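Local coordinates for protein pyocin S5 (PDB 6THK) that probably kills susceptible Pseudomonas cells as an imported bacteriocin, forming pores that depolarise the cytoplasmic membrane, at residues I126-Q131 against V169-Q174; A212-K217 against V286-S291; R246-A251 against A294-L299. The protein carries 1 engineered substitution. All blocks are in the same frame, centred on the assembly; numbering follows the deposited sequence.

Contact 1 of 3, residues I126-Q131 against V169-Q174. With ZN (zinc ion), chain F.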
ATOM      1  N   ILE A 126      14.338 -75.101  13.027  1.00 55.32           N
ATOM      2  CA  ILE A 126      15.154 -76.149  12.448  1.00 54.44           C
ATOM      3  C   ILE A 126      15.690 -75.616  11.112  1.00 59.16           C
ATOM      4  O   ILE A 126      14.893 -75.308  10.221  1.00 59.07           O
ATOM      5  CB  ILE A 126      14.366 -77.496  12.297  1.00 56.78           C
ATOM      6  CG1 ILE A 126      13.526 -77.834  13.565  1.00 56.08           C
ATOM      7  CG2 ILE A 126      15.312 -78.648  11.925  1.00 56.38           C
ATOM      8  CD1 ILE A 126      12.449 -78.890  13.387  1.00 51.85           C
ATOM      9  N   ASP A 127      17.027 -75.468  10.979  1.00 55.50           N
ATOM     10  CA  ASP A 127      17.624 -74.996   9.731  1.00 55.07           C
ATOM     11  C   ASP A 127      17.794 -76.220   8.856  1.00 55.97           C
ATOM     12  O   ASP A 127      18.887 -76.785   8.785  1.00 54.67           O
ATOM     13  CB  ASP A 127      18.970 -74.286   9.979  1.00 58.14           C
ATOM     14  CG  ASP A 127      19.287 -73.187   8.979  1.00 74.43           C
ATOM     15  OD1 ASP A 127      18.333 -72.548   8.469  1.00 77.64           O
ATOM     16  OD2 ASP A 127      20.485 -72.915   8.759  1.00 80.12           O
ATOM     17  N   TYR A 128      16.681 -76.629   8.209  1.00 51.98           N
ATOM     18  CA  TYR A 128      16.497 -77.828   7.387  1.00 51.94           C
ATOM     19  C   TYR A 128      17.669 -78.191   6.482  1.00 57.31           C
ATOM     20  O   TYR A 128      18.116 -79.344   6.511  1.00 58.05           O
ATOM     21  CB  TYR A 128      15.201 -77.742   6.567  1.00 52.35           C
ATOM     22  CG  TYR A 128      13.984 -77.440   7.405  1.00 52.43           C
ATOM     23  CD1 TYR A 128      13.406 -78.418   8.210  1.00 54.46           C
ATOM     24  CD2 TYR A 128      13.413 -76.174   7.405  1.00 52.52           C
ATOM     25  CE1 TYR A 128      12.294 -78.138   9.001  1.00 54.55           C
ATOM     26  CE2 TYR A 128      12.313 -75.877   8.207  1.00 52.87           C
ATOM     27  CZ  TYR A 128      11.744 -76.867   8.985  1.00 58.74           C
ATOM     28  OH  TYR A 128      10.654 -76.575   9.759  1.00 61.94           O
ATOM     29  N   GLU A 129      18.176 -77.224   5.709  1.00 53.53           N
ATOM     30  CA  GLU A 129      19.283 -77.404   4.763  1.00 53.74           C
ATOM     31  C   GLU A 129      20.597 -77.845   5.427  1.00 56.65           C
ATOM     32  O   GLU A 129      21.395 -78.530   4.789  1.00 56.45           O
ATOM     33  CB  GLU A 129      19.481 -76.124   3.892  1.00 55.45           C
ATOM     34  CG  GLU A 129      20.467 -75.069   4.391  1.00 63.90           C
ATOM     35  CD  GLU A 129      19.903 -73.784   4.962  1.00 91.28           C
ATOM     36  OE1 GLU A 129      18.664 -73.688   5.121  1.00 87.00           O
ATOM     37  OE2 GLU A 129      20.706 -72.868   5.253  1.00 92.12           O
ATOM     38  N   LYS A 130      20.821 -77.451   6.687  1.00 52.14           N
ATOM     39  CA  LYS A 130      22.071 -77.748   7.385  1.00 51.36           C
ATOM     40  C   LYS A 130      21.994 -78.938   8.343  1.00 57.01           C
ATOM     41  O   LYS A 130      23.000 -79.270   8.974  1.00 57.62           O
ATOM     42  CB  LYS A 130      22.580 -76.487   8.094  1.00 51.72           C
ATOM     43  CG  LYS A 130      23.280 -75.544   7.129  1.00 56.32           C
ATOM     44  CD  LYS A 130      23.182 -74.100   7.570  1.00 68.89           C
ATOM     45  CE  LYS A 130      23.787 -73.149   6.566  1.00 79.96           C
ATOM     46  NZ  LYS A 130      23.648 -71.734   7.005  1.00 95.10           N
ATOM     47  N   GLN A 131      20.830 -79.604   8.419  1.00 54.41           N
ATOM     48  CA  GLN A 131      20.626 -80.765   9.298  1.00 54.06           C
ATOM     49  C   GLN A 131      20.633 -82.092   8.540  1.00 56.70           C
ATOM     50  O   GLN A 131      20.205 -82.162   7.381  1.00 55.67           O
ATOM     51  CB  GLN A 131      19.282 -80.660  10.059  1.00 55.37           C
ATOM     52  CG  GLN A 131      18.986 -79.354  10.788  1.00 69.18           C
ATOM     53  CD  GLN A 131      20.082 -78.920  11.721  1.00 91.84           C
ATOM     54  OE1 GLN A 131      20.793 -77.950  11.451  1.00 87.25           O
ATOM     55  NE2 GLN A 131      20.226 -79.613  12.845  1.00 88.22           N
ATOM     56  N   VAL A 169       7.775 -75.592   4.490  1.00 54.31           N
ATOM     57  CA  VAL A 169       7.392 -74.764   3.340  1.00 53.69           C
ATOM     58  C   VAL A 169       7.222 -73.341   3.861  1.00 58.98           C
ATOM     59  O   VAL A 169       7.865 -72.434   3.330  1.00 59.23           O
ATOM     60  CB  VAL A 169       6.127 -75.301   2.614  1.00 56.01           C
ATOM     61  CG1 VAL A 169       5.506 -74.245   1.708  1.00 55.29           C
ATOM     62  CG2 VAL A 169       6.456 -76.554   1.821  1.00 55.34           C
ATOM     63  N   ALA A 170       6.439 -73.172   4.964  1.00 55.59           N
ATOM     64  CA  ALA A 170       6.215 -71.896   5.653  1.00 55.23           C
ATOM     65  C   ALA A 170       7.530 -71.168   5.967  1.00 59.15           C
ATOM     66  O   ALA A 170       7.613 -69.964   5.704  1.00 59.71           O
ATOM     67  CB  ALA A 170       5.424 -72.121   6.933  1.00 55.97           C
ATOM     68  N   TYR A 171       8.571 -71.904   6.470  1.00 54.29           N
ATOM     69  CA  TYR A 171       9.891 -71.337   6.790  1.00 52.48           C
ATOM     70  C   TYR A 171      10.575 -70.713   5.573  1.00 55.27           C
ATOM     71  O   TYR A 171      11.084 -69.596   5.677  1.00 55.34           O
ATOM     72  CB  TYR A 171      10.810 -72.366   7.465  1.00 52.86           C
ATOM     73  CG  TYR A 171      12.263 -71.938   7.562  1.00 54.76           C
ATOM     74  CD1 TYR A 171      12.663 -70.943   8.453  1.00 56.60           C
ATOM     75  CD2 TYR A 171      13.236 -72.515   6.752  1.00 55.72           C
ATOM     76  CE1 TYR A 171      13.989 -70.529   8.529  1.00 56.98           C
ATOM     77  CE2 TYR A 171      14.568 -72.107   6.818  1.00 57.02           C
ATOM     78  CZ  TYR A 171      14.944 -71.124   7.718  1.00 65.72           C
ATOM     79  OH  TYR A 171      16.260 -70.725   7.793  1.00 68.28           O
ATOM     80  N   TYR A 172      10.616 -71.434   4.444  1.00 50.44           N
ATOM     81  CA  TYR A 172      11.246 -70.937   3.225  1.00 49.58           C
ATOM     82  C   TYR A 172      10.376 -69.894   2.505  1.00 55.65           C
ATOM     83  O   TYR A 172      10.911 -69.086   1.751  1.00 56.61           O
ATOM     84  CB  TYR A 172      11.678 -72.095   2.303  1.00 49.59           C
ATOM     85  CG  TYR A 172      12.808 -72.930   2.871  1.00 49.75           C
ATOM     86  CD1 TYR A 172      14.079 -72.388   3.059  1.00 51.84           C
ATOM     87  CD2 TYR A 172      12.614 -74.268   3.206  1.00 49.69           C
ATOM     88  CE1 TYR A 172      15.120 -73.148   3.595  1.00 52.64           C
ATOM     89  CE2 TYR A 172      13.656 -75.048   3.712  1.00 50.56           C
ATOM     90  CZ  TYR A 172      14.904 -74.480   3.916  1.00 58.45           C
ATOM     91  OH  TYR A 172      15.927 -75.226   4.445  1.00 59.38           O
ATOM     92  N   LYS A 173       9.047 -69.897   2.751  1.00 53.60           N
ATOM     93  CA  LYS A 173       8.108 -68.923   2.188  1.00 53.54           C
ATOM     94  C   LYS A 173       8.321 -67.587   2.892  1.00 58.94           C
ATOM     95  O   LYS A 173       8.460 -66.567   2.212  1.00 60.09           O
ATOM     96  CB  LYS A 173       6.647 -69.391   2.325  1.00 55.28           C
ATOM     97  CG  LYS A 173       6.199 -70.356   1.229  1.00 66.04           C
ATOM     98  CD  LYS A 173       5.594 -69.650   0.013  1.00 76.49           C
ATOM     99  CE  LYS A 173       5.241 -70.602  -1.109  1.00 87.56           C
ATOM    100  NZ  LYS A 173       4.093 -71.490  -0.777  1.00 97.56           N
ATOM    101  N   GLN A 174       8.422 -67.595   4.241  1.00 54.45           N
ATOM    102  CA  GLN A 174       8.665 -66.369   5.007  1.00 53.81           C
ATOM    103  C   GLN A 174      10.062 -65.818   4.780  1.00 57.77           C
ATOM    104  O   GLN A 174      10.251 -64.612   4.870  1.00 59.69           O
ATOM    105  CB  GLN A 174       8.343 -66.529   6.507  1.00 55.24           C
ATOM    106  CG  GLN A 174       9.289 -67.426   7.330  1.00 67.43           C
ATOM    107  CD  GLN A 174      10.587 -66.754   7.727  1.00 78.29           C
ATOM    108  OE1 GLN A 174      10.627 -65.586   8.125  1.00 76.73           O
ATOM    109  NE2 GLN A 174      11.684 -67.477   7.591  1.00 63.24           N
TER
HETATM  110 ZN    ZN F 605      19.217 -72.298   6.528  1.00 75.03          ZN
HETATM  111  O   HOH W   1      17.526 -70.754   5.017  1.00 55.48           O
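E129 OE1 is gripped from three directions: it binds the zinc ion, takes a hydrogen bond from Y172 OH at 3.2 Å and accepts another from a water at 3.1 Å. The phenol uses the anti lone pair of OE1, the one turned away from OE2, and OE1 lies at the edge of the Y172 ring, in its plane. E129 OE2 also binds the zinc, at 2.0 Å, so the carboxylate chelates the metal. D127 OD1 is a further ligand at 2.1 Å, with Y171 OH only 2.8 Å from D127 OD1; that bond is weak, and its proton could go elsewhere, since Y171 OH also contacts the water held by E129 OE1. The two tyrosine hydroxyls thus form a second shell behind the metal ligands D127 and E129. These ligands come from the loop between helices 95-121 and 133-145, where D127 centres an inverse gamma turn and 128-130 form a 3-10 turn, while both tyrosines stand on the long helix 157-212. Between loop and helix lies an aromatic cluster. Y171 has CG anti to its backbone N (chi1 168°), and its CD2 comes to 3.7 Å from Y128 CD2, at the edge of the Y128 ring; the two ring planes are inclined at 63°. Y128 CD2 also approaches Y172 CE2, to 3.9 Å, with those planes 52° apart. Within the helix, Y171 CD2 sits over the centre of the Y172 ring, so the neighbouring rings are in contact. F120 and F125 meet the Y171 ring from outside, and I60 of helix 42-87 touches Y172. K130 NZ makes long salt bridges to E129 OE2 and D127 OD2, which would partly offset the negative charge of the ligands.

Contact 2 of 3, residues A212-K217 against V286-S291. Engineered in segment 212-217: Q215 (natural residue Glu). With ZN (zinc ion), chain G.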
ATOM      1  N   ALA A 212       8.520 -12.280  -7.193  1.00 79.35           N
ATOM      2  CA  ALA A 212       8.608 -11.355  -8.320  1.00 80.82           C
ATOM      3  C   ALA A 212       7.421 -10.404  -8.446  1.00 87.70           C
ATOM      4  O   ALA A 212       7.566  -9.251  -8.829  1.00 88.16           O
ATOM      5  CB  ALA A 212       8.790 -12.129  -9.613  1.00 81.61           C
ATOM      6  N   ASN A 213       6.247 -10.916  -8.123  1.00 85.28           N
ATOM      7  CA  ASN A 213       4.982 -10.210  -8.257  1.00 85.80           C
ATOM      8  C   ASN A 213       4.577  -9.432  -7.004  1.00 91.31           C
ATOM      9  O   ASN A 213       3.439  -8.994  -6.871  1.00 91.92           O
ATOM     10  CB  ASN A 213       3.903 -11.233  -8.617  1.00 87.24           C
ATOM     11  CG  ASN A 213       2.551 -10.605  -8.848  1.00118.08           C
ATOM     12  OD1 ASN A 213       2.453  -9.429  -9.184  1.00115.79           O
ATOM     13  ND2 ASN A 213       1.499 -11.388  -8.668  1.00111.02           N
ATOM     14  N   LEU A 214       5.563  -9.135  -6.188  1.00 87.50           N
ATOM     15  CA  LEU A 214       5.359  -8.426  -4.940  1.00 86.93           C
ATOM     16  C   LEU A 214       4.639  -7.103  -4.965  1.00 89.16           C
ATOM     17  O   LEU A 214       3.615  -6.979  -4.338  1.00 89.10           O
ATOM     18  CB  LEU A 214       6.687  -8.214  -4.252  1.00 87.09           C
ATOM     19  CG  LEU A 214       6.634  -7.393  -2.989  1.00 91.55           C
ATOM     20  CD1 LEU A 214       6.805  -8.365  -1.848  1.00 91.64           C
ATOM     21  CD2 LEU A 214       7.778  -6.409  -3.023  1.00 92.95           C
ATOM     22  N   GLN A 215       5.185  -6.108  -5.645  1.00 84.47           N
ATOM     23  CA  GLN A 215       4.562  -4.793  -5.644  1.00 83.78           C
ATOM     24  C   GLN A 215       3.128  -4.816  -6.089  1.00 86.40           C
ATOM     25  O   GLN A 215       2.279  -4.244  -5.458  1.00 85.92           O
ATOM     26  CB  GLN A 215       5.327  -3.804  -6.507  1.00 30.00           C
ATOM     27  CG  GLN A 215       6.525  -3.138  -5.853  1.00 30.00           C
ATOM     28  CD  GLN A 215       6.224  -2.450  -4.538  1.00 30.00           C
ATOM     29  OE1 GLN A 215       6.817  -2.766  -3.513  1.00 30.00           O
ATOM     30  NE2 GLN A 215       5.327  -1.495  -4.565  1.00 30.00           N
ATOM     31  N   MET A 216       2.857  -5.504  -7.171  1.00 82.06           N
ATOM     32  CA  MET A 216       1.518  -5.552  -7.693  1.00 81.47           C
ATOM     33  C   MET A 216       0.614  -6.292  -6.765  1.00 80.29           C
ATOM     34  O   MET A 216      -0.538  -5.972  -6.659  1.00 80.13           O
ATOM     35  CB  MET A 216       1.524  -6.213  -9.052  1.00 84.82           C
ATOM     36  CG  MET A 216       2.802  -5.960  -9.830  1.00 89.71           C
ATOM     37  SD  MET A 216       3.037  -4.223 -10.179  1.00 95.00           S
ATOM     38  CE  MET A 216       4.808  -4.130 -10.318  1.00 91.91           C
ATOM     39  N   LYS A 217       1.133  -7.295  -6.096  1.00 73.30           N
ATOM     40  CA  LYS A 217       0.298  -8.039  -5.172  1.00 71.45           C
ATOM     41  C   LYS A 217      -0.185  -7.212  -3.991  1.00 70.43           C
ATOM     42  O   LYS A 217      -1.348  -7.287  -3.619  1.00 69.36           O
ATOM     43  CB  LYS A 217       1.049  -9.274  -4.675  1.00 73.95           C
ATOM     44  CG  LYS A 217       0.324 -10.054  -3.594  1.00 83.54           C
ATOM     45  CD  LYS A 217      -0.750 -10.953  -4.183  1.00 87.23           C
ATOM     46  CE  LYS A 217      -1.750 -11.376  -3.125  1.00 87.37           C
ATOM     47  NZ  LYS A 217      -2.565 -12.529  -3.583  1.00 93.52           N
ATOM     48  N   VAL A 286       7.775 -10.703   5.185  1.00 56.15           N
ATOM     49  CA  VAL A 286       8.716  -9.611   5.494  1.00 56.01           C
ATOM     50  C   VAL A 286       8.804  -8.653   4.307  1.00 58.36           C
ATOM     51  O   VAL A 286       8.753  -7.441   4.502  1.00 58.74           O
ATOM     52  CB  VAL A 286      10.104 -10.098   6.018  1.00 60.61           C
ATOM     53  CG1 VAL A 286      10.607 -11.318   5.271  1.00 60.62           C
ATOM     54  CG2 VAL A 286      11.153  -8.988   6.011  1.00 60.54           C
ATOM     55  N   ASP A 287       8.849  -9.208   3.088  1.00 53.46           N
ATOM     56  CA  ASP A 287       8.893  -8.476   1.830  1.00 52.47           C
ATOM     57  C   ASP A 287       7.660  -7.577   1.674  1.00 54.98           C
ATOM     58  O   ASP A 287       7.795  -6.406   1.328  1.00 54.46           O
ATOM     59  CB  ASP A 287       9.027  -9.469   0.664  1.00 54.68           C
ATOM     60  CG  ASP A 287      10.366 -10.196   0.578  1.00 72.88           C
ATOM     61  OD1 ASP A 287      11.180 -10.071   1.524  1.00 74.09           O
ATOM     62  OD2 ASP A 287      10.587 -10.919  -0.423  1.00 83.17           O
ATOM     63  N   GLU A 288       6.472  -8.110   1.995  1.00 50.84           N
ATOM     64  CA  GLU A 288       5.201  -7.387   1.968  1.00 49.52           C
ATOM     65  C   GLU A 288       5.156  -6.292   2.988  1.00 54.18           C
ATOM     66  O   GLU A 288       4.740  -5.190   2.649  1.00 55.53           O
ATOM     67  CB  GLU A 288       4.031  -8.338   2.219  1.00 50.03           C
ATOM     68  CG  GLU A 288       3.702  -9.163   0.988  1.00 51.70           C
ATOM     69  CD  GLU A 288       2.493 -10.059   1.081  1.00 61.44           C
ATOM     70  OE1 GLU A 288       1.858 -10.094   2.155  1.00 59.60           O
ATOM     71  OE2 GLU A 288       2.180 -10.740   0.081  1.00 66.49           O
ATOM     72  N   ILE A 289       5.576  -6.581   4.237  1.00 49.80           N
ATOM     73  CA  ILE A 289       5.599  -5.593   5.328  1.00 48.35           C
ATOM     74  C   ILE A 289       6.495  -4.414   4.969  1.00 51.84           C
ATOM     75  O   ILE A 289       6.105  -3.269   5.194  1.00 52.84           O
ATOM     76  CB  ILE A 289       5.978  -6.234   6.695  1.00 50.80           C
ATOM     77  CG1 ILE A 289       4.823  -7.104   7.224  1.00 50.98           C
ATOM     78  CG2 ILE A 289       6.348  -5.159   7.733  1.00 50.78           C
ATOM     79  CD1 ILE A 289       5.230  -8.330   8.022  1.00 58.57           C
ATOM     80  N   ALA A 290       7.674  -4.692   4.395  1.00 46.88           N
ATOM     81  CA  ALA A 290       8.618  -3.671   3.980  1.00 46.76           C
ATOM     82  C   ALA A 290       8.038  -2.819   2.838  1.00 51.23           C
ATOM     83  O   ALA A 290       8.249  -1.607   2.824  1.00 51.93           O
ATOM     84  CB  ALA A 290       9.937  -4.309   3.571  1.00 47.55           C
ATOM     85  N   SER A 291       7.297  -3.448   1.900  1.00 48.12           N
ATOM     86  CA  SER A 291       6.638  -2.750   0.800  1.00 48.15           C
ATOM     87  C   SER A 291       5.560  -1.825   1.363  1.00 53.28           C
ATOM     88  O   SER A 291       5.435  -0.686   0.911  1.00 54.06           O
ATOM     89  CB  SER A 291       6.010  -3.735  -0.172  1.00 50.79           C
ATOM     90  OG  SER A 291       5.103  -3.064  -1.031  1.00 63.72           O
TER
HETATM   91 ZN    ZN G 606       0.164 -11.468  -0.064  1.00 62.26          ZN
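The first turn of helix 214-227, carrying L214, Q215 and K217, meets helix 272-338 beside a zinc site. L214 points across and buries the most surface here: CG stands anti to its backbone N (chi1 176°), and CD1 lies 3.5 Å from D287 CB, the two side chains crossing at about a right angle. The same CD1 is 3.9 Å from E288 N, so the leucine packs against backbone as well as side chains. One helical turn further on, S291 OG donates to Q215 OE1 at 3.0 Å; the hydroxyl stands 39° above the amide carbonyl plane. Q215 is engineered, glutamate in the natural sequence. The chain breaks its helical course at N213, after helix 157-212, and about two turns beyond that break the metal joins helix 214-227 to helix 272-338: E288 OE2 binds the zinc at 2.1 Å, and E221 supplies a second ligand. E288 OE1 is held by a salt bridge from K255 of helix 237-267, so each carboxylate oxygen has its own cation. K217 contributes its aliphatic chain, CG lying 4.2 Å from E288 OE2, whereas its NZ is 6.3 Å from that oxygen and forms no salt bridge.

Contact 3 of 3, residues R246-A251 against A294-L299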
ATOM      1  N   ARG A 246      -5.048   4.205   6.885  1.00 53.78           N
ATOM      2  CA  ARG A 246      -5.704   3.215   7.728  1.00 53.42           C
ATOM      3  C   ARG A 246      -5.566   1.804   7.175  1.00 56.52           C
ATOM      4  O   ARG A 246      -5.294   0.879   7.944  1.00 58.15           O
ATOM      5  CB  ARG A 246      -7.165   3.587   7.990  1.00 56.62           C
ATOM      6  CG  ARG A 246      -7.325   4.431   9.241  1.00 74.66           C
ATOM      7  CD  ARG A 246      -8.754   4.877   9.500  1.00 93.48           C
ATOM      8  NE  ARG A 246      -8.845   6.332   9.656  1.00110.02           N
ATOM      9  CZ  ARG A 246      -8.621   6.997  10.789  1.00124.42           C
ATOM     10  NH1 ARG A 246      -8.293   6.338  11.898  1.00114.58           N
ATOM     11  NH2 ARG A 246      -8.720   8.317  10.825  1.00105.33           N
ATOM     12  N   LEU A 247      -5.694   1.640   5.848  1.00 49.81           N
ATOM     13  CA  LEU A 247      -5.550   0.349   5.191  1.00 48.82           C
ATOM     14  C   LEU A 247      -4.140  -0.205   5.339  1.00 51.86           C
ATOM     15  O   LEU A 247      -3.981  -1.357   5.727  1.00 51.60           O
ATOM     16  CB  LEU A 247      -5.930   0.437   3.700  1.00 49.08           C
ATOM     17  CG  LEU A 247      -7.419   0.539   3.359  1.00 54.33           C
ATOM     18  CD1 LEU A 247      -7.611   0.623   1.875  1.00 55.28           C
ATOM     19  CD2 LEU A 247      -8.195  -0.657   3.885  1.00 55.47           C
ATOM     20  N   VAL A 248      -3.127   0.615   5.033  1.00 47.30           N
ATOM     21  CA  VAL A 248      -1.712   0.258   5.120  1.00 46.84           C
ATOM     22  C   VAL A 248      -1.331  -0.096   6.571  1.00 52.77           C
ATOM     23  O   VAL A 248      -0.737  -1.148   6.788  1.00 51.75           O
ATOM     24  CB  VAL A 248      -0.826   1.375   4.511  1.00 49.29           C
ATOM     25  CG1 VAL A 248       0.657   1.051   4.643  1.00 48.25           C
ATOM     26  CG2 VAL A 248      -1.186   1.600   3.048  1.00 49.16           C
ATOM     27  N   THR A 249      -1.725   0.747   7.556  1.00 50.58           N
ATOM     28  CA  THR A 249      -1.452   0.508   8.979  1.00 50.94           C
ATOM     29  C   THR A 249      -2.035  -0.834   9.449  1.00 56.97           C
ATOM     30  O   THR A 249      -1.317  -1.615  10.082  1.00 56.40           O
ATOM     31  CB  THR A 249      -1.898   1.698   9.828  1.00 56.41           C
ATOM     32  OG1 THR A 249      -1.255   2.863   9.317  1.00 59.54           O
ATOM     33  CG2 THR A 249      -1.539   1.543  11.291  1.00 53.85           C
ATOM     34  N   GLN A 250      -3.319  -1.110   9.114  1.00 54.57           N
ATOM     35  CA  GLN A 250      -3.982  -2.358   9.482  1.00 54.43           C
ATOM     36  C   GLN A 250      -3.342  -3.570   8.778  1.00 59.44           C
ATOM     37  O   GLN A 250      -3.148  -4.608   9.416  1.00 60.05           O
ATOM     38  CB  GLN A 250      -5.498  -2.273   9.245  1.00 55.78           C
ATOM     39  CG  GLN A 250      -6.289  -3.436   9.873  1.00 78.82           C
ATOM     40  CD  GLN A 250      -6.266  -3.441  11.392  1.00 98.87           C
ATOM     41  OE1 GLN A 250      -5.564  -4.231  12.033  1.00 91.73           O
ATOM     42  NE2 GLN A 250      -7.042  -2.559  12.003  1.00 93.73           N
ATOM     43  N   ALA A 251      -2.985  -3.429   7.481  1.00 54.79           N
ATOM     44  CA  ALA A 251      -2.307  -4.477   6.714  1.00 53.97           C
ATOM     45  C   ALA A 251      -0.960  -4.821   7.351  1.00 57.71           C
ATOM     46  O   ALA A 251      -0.600  -5.994   7.374  1.00 57.88           O
ATOM     47  CB  ALA A 251      -2.104  -4.032   5.275  1.00 54.58           C
ATOM     48  N   ALA A 294       7.190   1.200   3.248  1.00 49.12           N
ATOM     49  CA  ALA A 294       7.694   2.161   2.254  1.00 48.60           C
ATOM     50  C   ALA A 294       6.556   3.048   1.764  1.00 52.30           C
ATOM     51  O   ALA A 294       6.763   4.249   1.597  1.00 50.74           O
ATOM     52  CB  ALA A 294       8.326   1.430   1.071  1.00 49.16           C
ATOM     53  N   ARG A 295       5.349   2.443   1.556  1.00 49.31           N
ATOM     54  CA  ARG A 295       4.095   3.083   1.136  1.00 48.98           C
ATOM     55  C   ARG A 295       3.616   4.051   2.219  1.00 52.11           C
ATOM     56  O   ARG A 295       3.248   5.184   1.902  1.00 51.32           O
ATOM     57  CB  ARG A 295       3.039   2.002   0.917  1.00 50.54           C
ATOM     58  CG  ARG A 295       1.746   2.451   0.244  1.00 64.43           C
ATOM     59  CD  ARG A 295       0.909   1.242  -0.134  1.00 75.69           C
ATOM     60  NE  ARG A 295       1.716   0.186  -0.759  1.00 84.90           N
ATOM     61  CZ  ARG A 295       1.654  -0.154  -2.041  1.00 98.78           C
ATOM     62  NH1 ARG A 295       0.791   0.447  -2.854  1.00 86.24           N
ATOM     63  NH2 ARG A 295       2.437  -1.116  -2.515  1.00 84.98           N
ATOM     64  N   LEU A 296       3.648   3.601   3.499  1.00 48.19           N
ATOM     65  CA  LEU A 296       3.251   4.386   4.668  1.00 47.99           C
ATOM     66  C   LEU A 296       4.075   5.663   4.817  1.00 53.38           C
ATOM     67  O   LEU A 296       3.501   6.714   5.095  1.00 53.79           O
ATOM     68  CB  LEU A 296       3.304   3.523   5.943  1.00 47.60           C
ATOM     69  CG  LEU A 296       2.726   4.112   7.241  1.00 51.20           C
ATOM     70  CD1 LEU A 296       1.312   4.631   7.058  1.00 50.96           C
ATOM     71  CD2 LEU A 296       2.760   3.090   8.351  1.00 53.00           C
ATOM     72  N   VAL A 297       5.402   5.586   4.581  1.00 49.91           N
ATOM     73  CA  VAL A 297       6.324   6.732   4.640  1.00 49.81           C
ATOM     74  C   VAL A 297       5.881   7.811   3.627  1.00 55.20           C
ATOM     75  O   VAL A 297       5.791   8.995   3.993  1.00 54.14           O
ATOM     76  CB  VAL A 297       7.805   6.297   4.441  1.00 52.88           C
ATOM     77  CG1 VAL A 297       8.708   7.487   4.122  1.00 52.20           C
ATOM     78  CG2 VAL A 297       8.328   5.544   5.660  1.00 52.72           C
ATOM     79  N   LYS A 298       5.596   7.387   2.369  1.00 51.47           N
ATOM     80  CA  LYS A 298       5.140   8.280   1.300  1.00 51.22           C
ATOM     81  C   LYS A 298       3.801   8.915   1.691  1.00 56.00           C
ATOM     82  O   LYS A 298       3.618  10.103   1.466  1.00 55.90           O
ATOM     83  CB  LYS A 298       4.994   7.545  -0.056  1.00 53.51           C
ATOM     84  CG  LYS A 298       6.135   6.611  -0.465  1.00 66.70           C
ATOM     85  CD  LYS A 298       7.335   7.292  -1.146  1.00 78.16           C
ATOM     86  CE  LYS A 298       8.633   7.139  -0.357  1.00 91.68           C
ATOM     87  NZ  LYS A 298       9.000   5.708  -0.094  1.00 98.14           N
ATOM     88  N   LEU A 299       2.880   8.124   2.298  1.00 53.55           N
ATOM     89  CA  LEU A 299       1.565   8.596   2.740  1.00 53.50           C
ATOM     90  C   LEU A 299       1.671   9.650   3.847  1.00 58.40           C
ATOM     91  O   LEU A 299       0.894  10.599   3.847  1.00 58.30           O
ATOM     92  CB  LEU A 299       0.674   7.436   3.219  1.00 53.34           C
ATOM     93  CG  LEU A 299       0.076   6.464   2.192  1.00 57.66           C
ATOM     94  CD1 LEU A 299      -0.922   5.535   2.863  1.00 57.70           C
ATOM     95  CD2 LEU A 299      -0.613   7.179   1.044  1.00 58.77           C
TER
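V248 has CG1 anti to its backbone N (chi1 178°), which sets CG2 anti to the carbonyl carbon, so that CG1 is turned to L296 and CG2 to R295 and L299; L296 likewise has CG anti to its own N (chi1 -171°). The contact joins helix 237-267 to the following helix 272-338 in an antiparallel helical hairpin, within a region predicted to be coiled coil. The short segments approach to 9.8 Å between axes, with their N-to-C directions 149° apart, and V248 faces L296 at the nearest point of the backbones. V248 CG1 meets L296 CB at 3.8 Å, the valine and leucine chains passing one another with opposite headings. V248 CG2 serves the other partners: R295 CD at 3.8 Å, whose chain crosses the valine at about a right angle, and L299 CD1 at 3.9 Å. L292, one turn before L296, also touches V248, so the valine is surrounded by residues spaced i, i+3, i+4 and i+7, consistent with a knob set into a four-residue hole. No hydrogen bond links the two segments, and the interface is carried by carbon contacts around this buried valine. R295 offers V248 only the aliphatic part of its chain; the side chain also packs on Q215, V218, Q219 and L222 of helix 214-227, which places a third helix beside the hairpin, while L296 also touches I252 and L299 touches L241. At the exposed margin, T249 OG1 is hydrogen-bonded to T245 O one turn back in its own helix, and L296 CD1 lies 3.8 Å from T249 OG1.

How the contacts relate
Contacts 2 and 3 share helix 272-338, their centres about 13 Å apart, and they touch where Q215 NE2 packs 3.6 Å from R295 NH2. Their segments alternate along the chain, and helices 214-227 and 237-267 both pack on that one long helix. Contact 1 is a separate site, its centre about 68 Å from that of contact 2, reached along helix 157-212. Contacts 1 and 2 are partly buried and involve zinc, but contact 1 takes both protein ligands from its loop, with tyrosines behind them, whereas contact 2 shares the metal between two helices. Contact 3 lies nearer the surface and is apolar, without a cross-segment hydrogen bond.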